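Local coordinates for protein CT_858 (Chlamydia trachomatis, PDB 3DOR) that acts as a secreted chlamydial protease, probably a serine-type endopeptidase, whose mature form is a dimer, at residues Ala7-Leu11 with Ala43-Arg48; Leu18-Pro24 with Leu512-Leu516; Glu273-Arg277 with Met306-Asp310; Phe320-Ile324 with Leu352-Leu356. All coordinates share one frame; numbering follows the deposited sequence.

Contact 1. Residues Ala7-Leu11 with Ala43-Arg48; sequences ALQDL and AQQKLR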
loop_
_atom_site.group_PDB
_atom_site.type_symbol
_atom_site.label_atom_id
_atom_site.label_comp_id
_atom_site.label_asym_id
_atom_site.label_seq_id
_atom_site.Cartn_x
_atom_site.Cartn_y
_atom_site.Cartn_z
ATOM N N ALA B 7 -15.566 -11.581 14.142
ATOM C CA ALA B 7 -14.469 -11.391 15.077
ATOM C C ALA B 7 -13.642 -12.663 15.141
ATOM O O ALA B 7 -12.415 -12.618 15.121
ATOM C CB ALA B 7 -15.008 -11.041 16.460
ATOM N N LEU B 8 -14.320 -13.803 15.219
ATOM C CA LEU B 8 -13.633 -15.085 15.276
ATOM C C LEU B 8 -12.873 -15.320 13.978
ATOM O O LEU B 8 -11.744 -15.824 13.983
ATOM C CB LEU B 8 -14.642 -16.217 15.494
ATOM C CG LEU B 8 -15.206 -16.419 16.907
ATOM C CD1 LEU B 8 -16.473 -17.276 16.843
ATOM C CD2 LEU B 8 -14.154 -17.086 17.785
ATOM N N GLN B 9 -13.503 -14.957 12.863
ATOM C CA GLN B 9 -12.887 -15.134 11.554
ATOM C C GLN B 9 -11.600 -14.316 11.462
ATOM O O GLN B 9 -10.540 -14.830 11.108
ATOM C CB GLN B 9 -13.847 -14.678 10.454
ATOM C CG GLN B 9 -13.937 -15.623 9.273
ATOM C CD GLN B 9 -12.583 -15.965 8.688
ATOM O OE1 GLN B 9 -11.849 -15.087 8.233
ATOM N NE2 GLN B 9 -12.242 -17.251 8.700
ATOM N N ASP B 10 -11.694 -13.034 11.790
ATOM C CA ASP B 10 -10.530 -12.168 11.713
ATOM C C ASP B 10 -9.454 -12.555 12.724
ATOM O O ASP B 10 -8.259 -12.424 12.448
ATOM C CB ASP B 10 -10.962 -10.704 11.865
ATOM C CG ASP B 10 -11.877 -10.257 10.733
ATOM O OD1 ASP B 10 -11.591 -10.611 9.569
ATOM O OD2 ASP B 10 -12.876 -9.555 10.996
ATOM N N LEU B 11 -9.877 -13.054 13.881
ATOM C CA LEU B 11 -8.930 -13.485 14.904
ATOM C C LEU B 11 -8.142 -14.640 14.301
ATOM O O LEU B 11 -6.913 -14.684 14.380
ATOM C CB LEU B 11 -9.670 -13.983 16.153
ATOM C CG LEU B 11 -8.946 -14.021 17.506
ATOM C CD1 LEU B 11 -9.741 -14.894 18.460
ATOM C CD2 LEU B 11 -7.541 -14.561 17.375
ATOM N N ALA B 43 -8.698 -15.892 23.626
ATOM C CA ALA B 43 -9.388 -14.781 22.976
ATOM C C ALA B 43 -10.729 -15.252 22.434
ATOM O O ALA B 43 -11.742 -14.579 22.607
ATOM C CB ALA B 43 -8.539 -14.217 21.843
ATOM N N GLN B 44 -10.723 -16.411 21.779
ATOM C CA GLN B 44 -11.944 -16.983 21.206
ATOM C C GLN B 44 -13.019 -17.121 22.270
ATOM O O GLN B 44 -14.171 -16.726 22.067
ATOM C CB GLN B 44 -11.658 -18.359 20.603
ATOM C CG GLN B 44 -10.692 -18.335 19.437
ATOM C CD GLN B 44 -10.402 -19.719 18.905
ATOM O OE1 GLN B 44 -11.318 -20.490 18.617
ATOM N NE2 GLN B 44 -9.125 -20.043 18.763
ATOM N N GLN B 45 -12.636 -17.682 23.409
ATOM C CA GLN B 45 -13.580 -17.858 24.497
ATOM C C GLN B 45 -14.171 -16.542 24.966
ATOM O O GLN B 45 -15.364 -16.462 25.254
ATOM C CB GLN B 45 -12.922 -18.589 25.663
ATOM C CG GLN B 45 -13.037 -20.089 25.530
ATOM C CD GLN B 45 -14.479 -20.521 25.322
ATOM O OE1 GLN B 45 -15.354 -20.204 26.134
ATOM N NE2 GLN B 45 -14.736 -21.239 24.229
ATOM N N LYS B 46 -13.346 -15.508 25.043
ATOM C CA LYS B 46 -13.851 -14.215 25.470
ATOM C C LYS B 46 -14.917 -13.739 24.486
ATOM O O LYS B 46 -15.909 -13.133 24.879
ATOM C CB LYS B 46 -12.711 -13.195 25.565
ATOM C CG LYS B 46 -11.718 -13.514 26.673
ATOM C CD LYS B 46 -10.760 -12.357 26.969
ATOM C CE LYS B 46 -9.737 -12.155 25.866
ATOM N NZ LYS B 46 -8.773 -11.072 26.213
ATOM N N LEU B 47 -14.713 -14.028 23.205
ATOM C CA LEU B 47 -15.665 -13.621 22.177
ATOM C C LEU B 47 -16.913 -14.504 22.186
ATOM O O LEU B 47 -18.033 -14.016 22.035
ATOM C CB LEU B 47 -15.006 -13.685 20.794
ATOM C CG LEU B 47 -13.885 -12.696 20.469
ATOM C CD1 LEU B 47 -13.196 -13.131 19.195
ATOM C CD2 LEU B 47 -14.448 -11.291 20.324
ATOM N N ARG B 48 -16.716 -15.806 22.370
ATOM C CA ARG B 48 -17.829 -16.751 22.381
ATOM C C ARG B 48 -18.716 -16.669 23.619
ATOM O O ARG B 48 -19.930 -16.854 23.534
ATOM C CB ARG B 48 -17.306 -18.180 22.233
ATOM C CG ARG B 48 -16.725 -18.492 20.872
ATOM C CD ARG B 48 -16.621 -19.988 20.678
ATOM N NE ARG B 48 -16.932 -20.374 19.305
ATOM C CZ ARG B 48 -16.023 -20.605 18.364
ATOM N NH1 ARG B 48 -14.730 -20.495 18.642
ATOM N NH2 ARG B 48 -16.411 -20.946 17.140
#

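Contact 2. Residues Leu18-Pro24 with Leu512-Leu516; sequences LQVKYAP and LTGSL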
loop_
_atom_site.group_PDB
_atom_site.type_symbol
_atom_site.label_atom_id
_atom_site.label_comp_id
_atom_site.label_asym_id
_atom_site.label_seq_id
_atom_site.Cartn_x
_atom_site.Cartn_y
_atom_site.Cartn_z
ATOM N N LEU B 18 0.535 -14.823 12.595
ATOM C CA LEU B 18 1.526 -15.033 13.647
ATOM C C LEU B 18 2.388 -16.278 13.462
ATOM O O LEU B 18 3.449 -16.396 14.078
ATOM C CB LEU B 18 0.836 -15.078 15.010
ATOM C CG LEU B 18 0.117 -13.777 15.367
ATOM C CD1 LEU B 18 -0.453 -13.878 16.768
ATOM C CD2 LEU B 18 1.087 -12.608 15.267
ATOM N N GLN B 19 1.942 -17.213 12.628
ATOM C CA GLN B 19 2.727 -18.418 12.384
ATOM C C GLN B 19 3.475 -18.356 11.064
ATOM O O GLN B 19 4.442 -19.081 10.850
ATOM C CB GLN B 19 1.827 -19.655 12.402
ATOM C CG GLN B 19 1.247 -19.921 13.767
ATOM C CD GLN B 19 0.743 -21.324 13.930
ATOM O OE1 GLN B 19 -0.233 -21.723 13.296
ATOM N NE2 GLN B 19 1.405 -22.093 14.789
ATOM N N VAL B 20 3.039 -17.466 10.184
ATOM C CA VAL B 20 3.658 -17.347 8.878
ATOM C C VAL B 20 4.601 -16.159 8.706
ATOM O O VAL B 20 5.562 -16.237 7.940
ATOM C CB VAL B 20 2.561 -17.305 7.786
ATOM C CG1 VAL B 20 3.153 -16.933 6.448
ATOM C CG2 VAL B 20 1.888 -18.665 7.698
ATOM N N LYS B 21 4.338 -15.068 9.416
ATOM C CA LYS B 21 5.177 -13.883 9.287
ATOM C C LYS B 21 5.495 -13.119 10.575
ATOM O O LYS B 21 5.591 -11.894 10.554
ATOM C CB LYS B 21 4.538 -12.910 8.293
ATOM C CG LYS B 21 5.066 -13.007 6.888
ATOM C CD LYS B 21 6.539 -12.656 6.826
ATOM C CE LYS B 21 6.868 -11.917 5.537
ATOM N NZ LYS B 21 6.311 -10.516 5.539
ATOM N N TYR B 22 5.641 -13.814 11.696
ATOM C CA TYR B 22 5.975 -13.119 12.934
ATOM C C TYR B 22 7.256 -13.727 13.474
ATOM O O TYR B 22 7.238 -14.724 14.201
ATOM C CB TYR B 22 4.851 -13.245 13.951
ATOM C CG TYR B 22 5.090 -12.399 15.177
ATOM C CD1 TYR B 22 5.045 -11.005 15.108
ATOM C CD2 TYR B 22 5.409 -12.989 16.396
ATOM C CE1 TYR B 22 5.317 -10.222 16.226
ATOM C CE2 TYR B 22 5.682 -12.224 17.514
ATOM C CZ TYR B 22 5.640 -10.842 17.427
ATOM O OH TYR B 22 5.972 -10.093 18.529
ATOM N N ALA B 23 8.375 -13.114 13.097
ATOM C CA ALA B 23 9.697 -13.593 13.479
ATOM C C ALA B 23 9.981 -13.757 14.962
ATOM O O ALA B 23 10.646 -14.705 15.357
ATOM C CB ALA B 23 10.771 -12.707 12.846
ATOM N N PRO B 24 9.497 -12.837 15.805
ATOM C CA PRO B 24 9.774 -12.982 17.243
ATOM C C PRO B 24 8.978 -14.030 18.016
ATOM O O PRO B 24 9.070 -14.101 19.242
ATOM C CB PRO B 24 9.564 -11.567 17.789
ATOM C CG PRO B 24 8.640 -10.946 16.828
ATOM C CD PRO B 24 9.004 -11.488 15.480
ATOM N N LEU B 512 3.134 -5.928 12.316
ATOM C CA LEU B 512 3.814 -7.090 12.873
ATOM C C LEU B 512 5.317 -6.943 12.665
ATOM O O LEU B 512 5.770 -6.018 11.991
ATOM C CB LEU B 512 3.303 -8.369 12.197
ATOM C CG LEU B 512 1.828 -8.693 12.482
ATOM C CD1 LEU B 512 1.359 -9.837 11.592
ATOM C CD2 LEU B 512 1.653 -9.045 13.966
ATOM N N THR B 513 6.079 -7.872 13.237
ATOM C CA THR B 513 7.539 -7.850 13.164
ATOM C C THR B 513 8.064 -8.998 12.318
ATOM O O THR B 513 7.784 -10.165 12.602
ATOM C CB THR B 513 8.116 -7.928 14.583
ATOM O OG1 THR B 513 7.516 -6.890 15.364
ATOM C CG2 THR B 513 9.643 -7.756 14.581
ATOM N N GLY B 514 8.833 -8.660 11.284
ATOM C CA GLY B 514 9.354 -9.667 10.378
ATOM C C GLY B 514 10.769 -10.163 10.587
ATOM O O GLY B 514 11.284 -10.920 9.758
ATOM N N SER B 515 11.411 -9.753 11.676
ATOM C CA SER B 515 12.772 -10.206 11.939
ATOM C C SER B 515 13.167 -10.024 13.395
ATOM O O SER B 515 12.474 -9.355 14.159
ATOM C CB SER B 515 13.757 -9.421 11.083
ATOM O OG SER B 515 13.878 -8.107 11.594
ATOM N N LEU B 516 14.278 -10.647 13.772
ATOM C CA LEU B 516 14.820 -10.514 15.118
ATOM C C LEU B 516 16.275 -10.104 14.966
ATOM O O LEU B 516 17.090 -10.865 14.447
ATOM C CB LEU B 516 14.766 -11.832 15.893
ATOM C CG LEU B 516 13.518 -12.180 16.698
ATOM C CD1 LEU B 516 13.784 -13.474 17.461
ATOM C CD2 LEU B 516 13.171 -11.051 17.670
#

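Contact 3. Residues Glu273-Arg277 with Met306-Asp310; sequences EGLFR and MEDFD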
loop_
_atom_site.group_PDB
_atom_site.type_symbol
_atom_site.label_atom_id
_atom_site.label_comp_id
_atom_site.label_asym_id
_atom_site.label_seq_id
_atom_site.Cartn_x
_atom_site.Cartn_y
_atom_site.Cartn_z
ATOM N N GLU B 273 20.150 26.799 12.081
ATOM C CA GLU B 273 18.837 27.352 11.765
ATOM C C GLU B 273 17.889 26.504 10.926
ATOM O O GLU B 273 16.833 26.992 10.519
ATOM C CB GLU B 273 19.011 28.700 11.057
ATOM C CG GLU B 273 19.759 29.745 11.861
ATOM C CD GLU B 273 19.955 31.041 11.086
ATOM O OE1 GLU B 273 20.527 31.994 11.660
ATOM O OE2 GLU B 273 19.541 31.106 9.905
ATOM N N GLY B 274 18.237 25.251 10.665
ATOM C CA GLY B 274 17.363 24.423 9.851
ATOM C C GLY B 274 16.351 23.540 10.565
ATOM O O GLY B 274 15.718 23.940 11.544
ATOM N N LEU B 275 16.209 22.323 10.051
ATOM C CA LEU B 275 15.285 21.329 10.573
ATOM C C LEU B 275 15.700 20.738 11.927
ATOM O O LEU B 275 14.856 20.488 12.786
ATOM C CB LEU B 275 15.147 20.201 9.544
ATOM C CG LEU B 275 13.806 19.935 8.853
ATOM C CD1 LEU B 275 13.106 21.232 8.464
ATOM C CD2 LEU B 275 14.065 19.073 7.627
ATOM N N PHE B 276 16.996 20.509 12.107
ATOM C CA PHE B 276 17.517 19.925 13.342
ATOM C C PHE B 276 17.831 20.938 14.434
ATOM O O PHE B 276 18.267 22.055 14.157
ATOM C CB PHE B 276 18.836 19.166 13.093
ATOM C CG PHE B 276 18.712 17.959 12.215
ATOM C CD1 PHE B 276 18.840 18.067 10.837
ATOM C CD2 PHE B 276 18.513 16.700 12.775
ATOM C CE1 PHE B 276 18.776 16.924 10.017
ATOM C CE2 PHE B 276 18.447 15.554 11.969
ATOM C CZ PHE B 276 18.579 15.666 10.589
ATOM N N ARG B 277 17.632 20.539 15.682
ATOM C CA ARG B 277 18.016 21.407 16.783
ATOM C C ARG B 277 19.501 21.061 16.963
ATOM O O ARG B 277 19.855 19.913 17.250
ATOM C CB ARG B 277 17.260 21.076 18.075
ATOM C CG ARG B 277 17.774 21.897 19.257
ATOM C CD ARG B 277 16.983 21.700 20.542
ATOM N NE ARG B 277 17.525 22.545 21.603
ATOM C CZ ARG B 277 17.268 22.392 22.896
ATOM N NH1 ARG B 277 16.467 21.421 23.310
ATOM N NH2 ARG B 277 17.829 23.199 23.781
ATOM N N MET B 306 9.830 14.600 9.826
ATOM C CA MET B 306 10.444 15.651 10.631
ATOM C C MET B 306 9.634 16.942 10.577
ATOM O O MET B 306 9.153 17.344 9.519
ATOM C CB MET B 306 11.872 15.948 10.166
ATOM C CG MET B 306 12.872 14.862 10.487
ATOM S SD MET B 306 14.548 15.441 10.229
ATOM C CE MET B 306 14.830 16.374 11.752
ATOM N N GLU B 307 9.495 17.582 11.733
ATOM C CA GLU B 307 8.769 18.839 11.868
ATOM C C GLU B 307 9.204 19.854 10.817
ATOM O O GLU B 307 10.389 20.144 10.690
ATOM C CB GLU B 307 9.032 19.438 13.251
ATOM C CG GLU B 307 7.896 19.314 14.251
ATOM C CD GLU B 307 8.354 19.567 15.687
ATOM O OE1 GLU B 307 8.507 18.583 16.447
ATOM O OE2 GLU B 307 8.568 20.747 16.050
ATOM N N ASP B 308 8.245 20.392 10.066
ATOM C CA ASP B 308 8.533 21.403 9.053
ATOM C C ASP B 308 9.322 20.898 7.856
ATOM O O ASP B 308 9.912 21.690 7.127
ATOM C CB ASP B 308 9.294 22.579 9.677
ATOM C CG ASP B 308 8.513 23.263 10.782
ATOM O OD1 ASP B 308 7.402 23.758 10.504
ATOM O OD2 ASP B 308 9.011 23.310 11.927
ATOM N N PHE B 309 9.352 19.589 7.645
ATOM C CA PHE B 309 10.082 19.070 6.499
ATOM C C PHE B 309 9.406 19.509 5.200
ATOM O O PHE B 309 8.193 19.381 5.049
ATOM C CB PHE B 309 10.152 17.545 6.537
ATOM C CG PHE B 309 10.755 16.946 5.296
ATOM C CD1 PHE B 309 12.021 17.330 4.869
ATOM C CD2 PHE B 309 10.041 16.034 4.529
ATOM C CE1 PHE B 309 12.565 16.819 3.698
ATOM C CE2 PHE B 309 10.574 15.517 3.356
ATOM C CZ PHE B 309 11.839 15.911 2.939
ATOM N N ASP B 310 10.195 20.036 4.270
ATOM C CA ASP B 310 9.669 20.470 2.978
ATOM C C ASP B 310 10.123 19.478 1.912
ATOM O O ASP B 310 11.277 19.495 1.486
ATOM C CB ASP B 310 10.194 21.858 2.614
ATOM C CG ASP B 310 9.571 22.395 1.336
ATOM O OD1 ASP B 310 9.233 21.586 0.441
ATOM O OD2 ASP B 310 9.429 23.629 1.225
HETATM O O HOH W 1 12.231 19.850 12.392
#

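Contact 4. Residues Phe320-Ile324 with Leu352-Leu356; sequences FAKII and LLSML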
loop_
_atom_site.group_PDB
_atom_site.type_symbol
_atom_site.label_atom_id
_atom_site.label_comp_id
_atom_site.label_asym_id
_atom_site.label_seq_id
_atom_site.Cartn_x
_atom_site.Cartn_y
_atom_site.Cartn_z
ATOM N N PHE B 320 22.040 17.555 7.841
ATOM C CA PHE B 320 22.755 16.828 8.890
ATOM C C PHE B 320 24.246 16.881 8.557
ATOM O O PHE B 320 25.084 17.154 9.425
ATOM C CB PHE B 320 22.273 15.372 8.938
ATOM C CG PHE B 320 22.830 14.571 10.093
ATOM C CD1 PHE B 320 22.136 14.487 11.293
ATOM C CD2 PHE B 320 24.028 13.884 9.970
ATOM C CE1 PHE B 320 22.629 13.722 12.359
ATOM C CE2 PHE B 320 24.529 13.117 11.034
ATOM C CZ PHE B 320 23.822 13.039 12.227
ATOM N N ALA B 321 24.567 16.622 7.292
ATOM C CA ALA B 321 25.952 16.650 6.838
ATOM C C ALA B 321 26.547 18.038 7.084
ATOM O O ALA B 321 27.683 18.154 7.528
ATOM C CB ALA B 321 26.033 16.291 5.346
ATOM N N LYS B 322 25.783 19.090 6.801
ATOM C CA LYS B 322 26.272 20.457 7.015
ATOM C C LYS B 322 26.616 20.701 8.493
ATOM O O LYS B 322 27.640 21.303 8.826
ATOM C CB LYS B 322 25.209 21.484 6.607
ATOM C CG LYS B 322 24.760 21.454 5.156
ATOM C CD LYS B 322 25.701 22.238 4.267
ATOM C CE LYS B 322 25.134 22.383 2.857
ATOM N NZ LYS B 322 23.856 23.140 2.865
ATOM N N ILE B 323 25.738 20.249 9.377
ATOM C CA ILE B 323 25.948 20.433 10.807
ATOM C C ILE B 323 27.192 19.694 11.291
ATOM O O ILE B 323 28.002 20.250 12.035
ATOM C CB ILE B 323 24.708 19.964 11.601
ATOM C CG1 ILE B 323 23.489 20.784 11.167
ATOM C CG2 ILE B 323 24.946 20.130 13.090
ATOM C CD1 ILE B 323 22.136 20.153 11.530
ATOM N N ILE B 324 27.356 18.446 10.868
ATOM C CA ILE B 324 28.522 17.687 11.284
ATOM C C ILE B 324 29.822 18.341 10.812
ATOM O O ILE B 324 30.811 18.369 11.548
ATOM C CB ILE B 324 28.461 16.235 10.780
ATOM C CG1 ILE B 324 27.192 15.558 11.305
ATOM C CG2 ILE B 324 29.683 15.471 11.278
ATOM C CD1 ILE B 324 27.055 15.599 12.830
ATOM N N LEU B 352 23.179 8.491 8.654
ATOM C CA LEU B 352 23.603 9.308 9.783
ATOM C C LEU B 352 24.811 8.700 10.486
ATOM O O LEU B 352 25.749 9.414 10.839
ATOM C CB LEU B 352 22.446 9.494 10.765
ATOM C CG LEU B 352 21.200 10.139 10.143
ATOM C CD1 LEU B 352 20.282 10.627 11.270
ATOM C CD2 LEU B 352 21.599 11.319 9.246
ATOM N N LEU B 353 24.795 7.384 10.687
ATOM C CA LEU B 353 25.927 6.712 11.317
ATOM C C LEU B 353 27.197 6.886 10.470
ATOM O O LEU B 353 28.292 7.077 11.010
ATOM C CB LEU B 353 25.629 5.217 11.496
ATOM C CG LEU B 353 24.642 4.869 12.625
ATOM C CD1 LEU B 353 24.112 3.468 12.447
ATOM C CD2 LEU B 353 25.334 5.001 13.977
ATOM N N SER B 354 27.050 6.829 9.146
ATOM C CA SER B 354 28.199 6.963 8.252
ATOM C C SER B 354 28.913 8.308 8.410
ATOM O O SER B 354 30.089 8.429 8.084
ATOM C CB SER B 354 27.782 6.767 6.782
ATOM O OG SER B 354 27.218 7.947 6.247
ATOM N N MET B 355 28.222 9.312 8.934
ATOM C CA MET B 355 28.850 10.610 9.105
ATOM C C MET B 355 29.397 10.835 10.511
ATOM O O MET B 355 29.967 11.894 10.807
ATOM C CB MET B 355 27.861 11.712 8.735
ATOM C CG MET B 355 27.463 11.681 7.258
ATOM S SD MET B 355 26.334 13.013 6.791
ATOM C CE MET B 355 24.810 12.166 6.680
ATOM N N LEU B 356 29.248 9.832 11.371
ATOM C CA LEU B 356 29.721 9.957 12.742
ATOM C C LEU B 356 30.900 9.055 13.050
ATOM O O LEU B 356 31.152 8.729 14.211
ATOM C CB LEU B 356 28.590 9.647 13.703
ATOM C CG LEU B 356 27.376 10.566 13.579
ATOM C CD1 LEU B 356 26.223 9.991 14.392
ATOM C CD2 LEU B 356 27.748 11.961 14.051
#

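Contact 1. Residues Ala7-Leu11 with Ala43-Arg48
Leu8 lays its forked end over one face of the Arg48 guanidinium, the two side chains crossing at about a right angle. Leu8 CD1 lies over the centre of the flat group, 3.7 Å from Arg48 CZ, while Leu8 CD2 lies over the same face nearer Arg48 NH1 (3.6 Å). A bend at chi3 (142°) turns the arginine so that it offers this face, and Gln44 OE1 lies at the edge of the same group, in its plane. The charged group thus meets the leucine through its flat side, leaving its in-plane N-H directions pointing away from the methyls.

Deeper in, the contacts are mainly between apolar carbons. Leu11 CD1 enters among three side chains of the facing helix, touching Ala43 CB and Gln44 CG at 3.7 Å each and Leu47 CD1 at 3.9 Å. The small Ala7 lets Leu47 come close, with Leu47 CD1 3.9 Å from Ala7 CB. Helix 55-67 adds Cys58, Leu62 and Phe65 to this apolar seam. With local axes 10.3 Å apart and running at 170°, the pair shows the antiparallel helix packing of an all-helical N-terminal bundle.

Contact 2. Residues Leu18-Pro24 with Leu512-Leu516
Ala23 and Thr513 are joined through their backbones. Ala23 N donates to Thr513 O at 3.0 Å; the bond is bent, with an N-H...O angle of 142°, and the donor is tilted 18° from the carbonyl plane. The same oxygen receives a CA-H...O contact from Tyr22, CA to O 3.5 Å, so a single strand carbonyl holds two successive residues of the segment that leaves helix 2-20. Close van der Waals packing follows: Ala23 CB presses against the strand backbone, 3.2 Å from Ser515 N.

Strand 507-518 is interrupted here, at Gly514, within an antiparallel sheet in which Leu512 and Gly514 pair with Phe497 and Phe495, and Leu516 with Arg367. The N-terminal helical region is thereby fastened to a sheet strand nearly 500 residues further along the chain, inside the S41 peptidase region.

Apolar contacts flank this backbone link. Leu18 CD2 meets Leu512 CD2 at 3.8 Å, crossing it at about a right angle. Pro24, at the N-cap position of helix 25-32, sets CB 3.6 Å from Leu516 CD2 and rests CG 3.8 Å from Thr513 CB.

Polar ends complete the account. With CG anti to the backbone N (chi1 -173°), Tyr22 CE1 reaches Thr513 CB at a slant, 4.0 Å away, and both hydroxyls hydrogen-bond to Asp71 OD2. Lys21 makes a cation-pi contact with Phe497 and packs on Pro502 of the second subunit.

Contact 3. Residues Glu273-Arg277 with Met306-Asp310
Leu275 and Glu307 share a water, which donates to both backbone carbonyls: to Leu275 O at 2.7 Å, and to Glu307 O at an unusually short distance whose exact length is uncertain. Two acceptors that could not bond to each other are in this way satisfied by one molecule, and the two loops are tied through it.

Van der Waals packing lies beside this link. The two methyls of Leu275 divide their work. CD1 lies against the turn backbone, 3.5 Å from Asp308 O, whereas CD2 comes to the edge of the Phe309 ring, near its plane, at 3.9 Å from CD1 of that phenylalanine.

The aromatic contact is of a different kind. Met306 bends at chi3 (80°), which brings its terminal CE over one face of Phe276, 3.9 Å from the ring centroid and only 17° off the normal. This is a CH-pi contact, and SD stands more obliquely, 4.5 Å from the same centroid, in a Met-aromatic pairing. The Phe276 side chain also packs on Ile323 of helix 316-330, and Glu319 of that helix accepts hydrogen bonds from the N-H groups of Leu275 and Phe276.

Met306 to Phe309 form a type II beta turn, closed by Phe309 N donating to Met306 O at 2.9 Å, with Asp308 at its third position in a positive-phi conformation. The loop before strand 278-284 thus packs on a type II turn in the loop that leads from strand 290-297 to helix 316-330.

Contact 4. Residues Phe320-Ile324 with Leu352-Leu356
Torsions on both sides bring Phe320 and Leu352 together. Phe320 holds CG anti to the backbone N (chi1 -173°), sending the ring across to the facing segment, while in Leu352 a chi1 of -58° combined with an extended chi2 (-164°) puts CD2 over that ring. The methyl sits 3.6 Å from the ring centroid and close to the normal, a well-centred CH-pi contact. Leu352 CD1 adds a lesser touch on Phe320 CE1, at 4.0 Å.

Met355 works from another direction. Its SD lies at the edge of the same ring, 5.4 Å from the centroid, making a Met-aromatic contact, and CE approaches Phe320 CD2 at 3.8 Å. The sulfur also rests on Ala321, 3.6 Å from CB, where the small side chain lets the methionine come in against the helix. Leu352 CD2 thus covers the face, while Met355 SD and Leu356 CD1 lie at the edge.

Further along, Ile324 uses both branches: CG2 touches the Met355 carbonyl oxygen at 3.6 Å, and CD1 meets Leu356 CD2 at 3.9 Å, the two side chains crossing at about a right angle. Helix 468-478 packs on Leu353 and Leu356 through Phe472, and the loop residue Tyr453 touches Ile324. Helix 316-330, which links the parallel neighbouring strands 290-297 and 333-337, packs directly on the end of helix 346-354 and the turn after it, residues Met355 and Leu356.

How the contacts relate
Contacts 2 and 4 are buried, whereas contacts 1 and 3 are partly exposed, and their chemistry follows this difference. Contact 1 covers its outer side with an arginine lying on a leucine, and contact 3 admits a bridging water; contact 4 is almost entirely side-chain packing, without a hydrogen bond between its segments, and contact 2 adds a direct backbone bond. Helix 2-20 serves contacts 1 and 2, whose centres are 21 Å apart, and both reach the second subunit. Contacts 3 and 4, on the far side of the chain's centre from contact 1, touch directly: Phe276 packs on Phe320, so two methionine-aromatic pairs share one hydrophobic region beside helix 316-330.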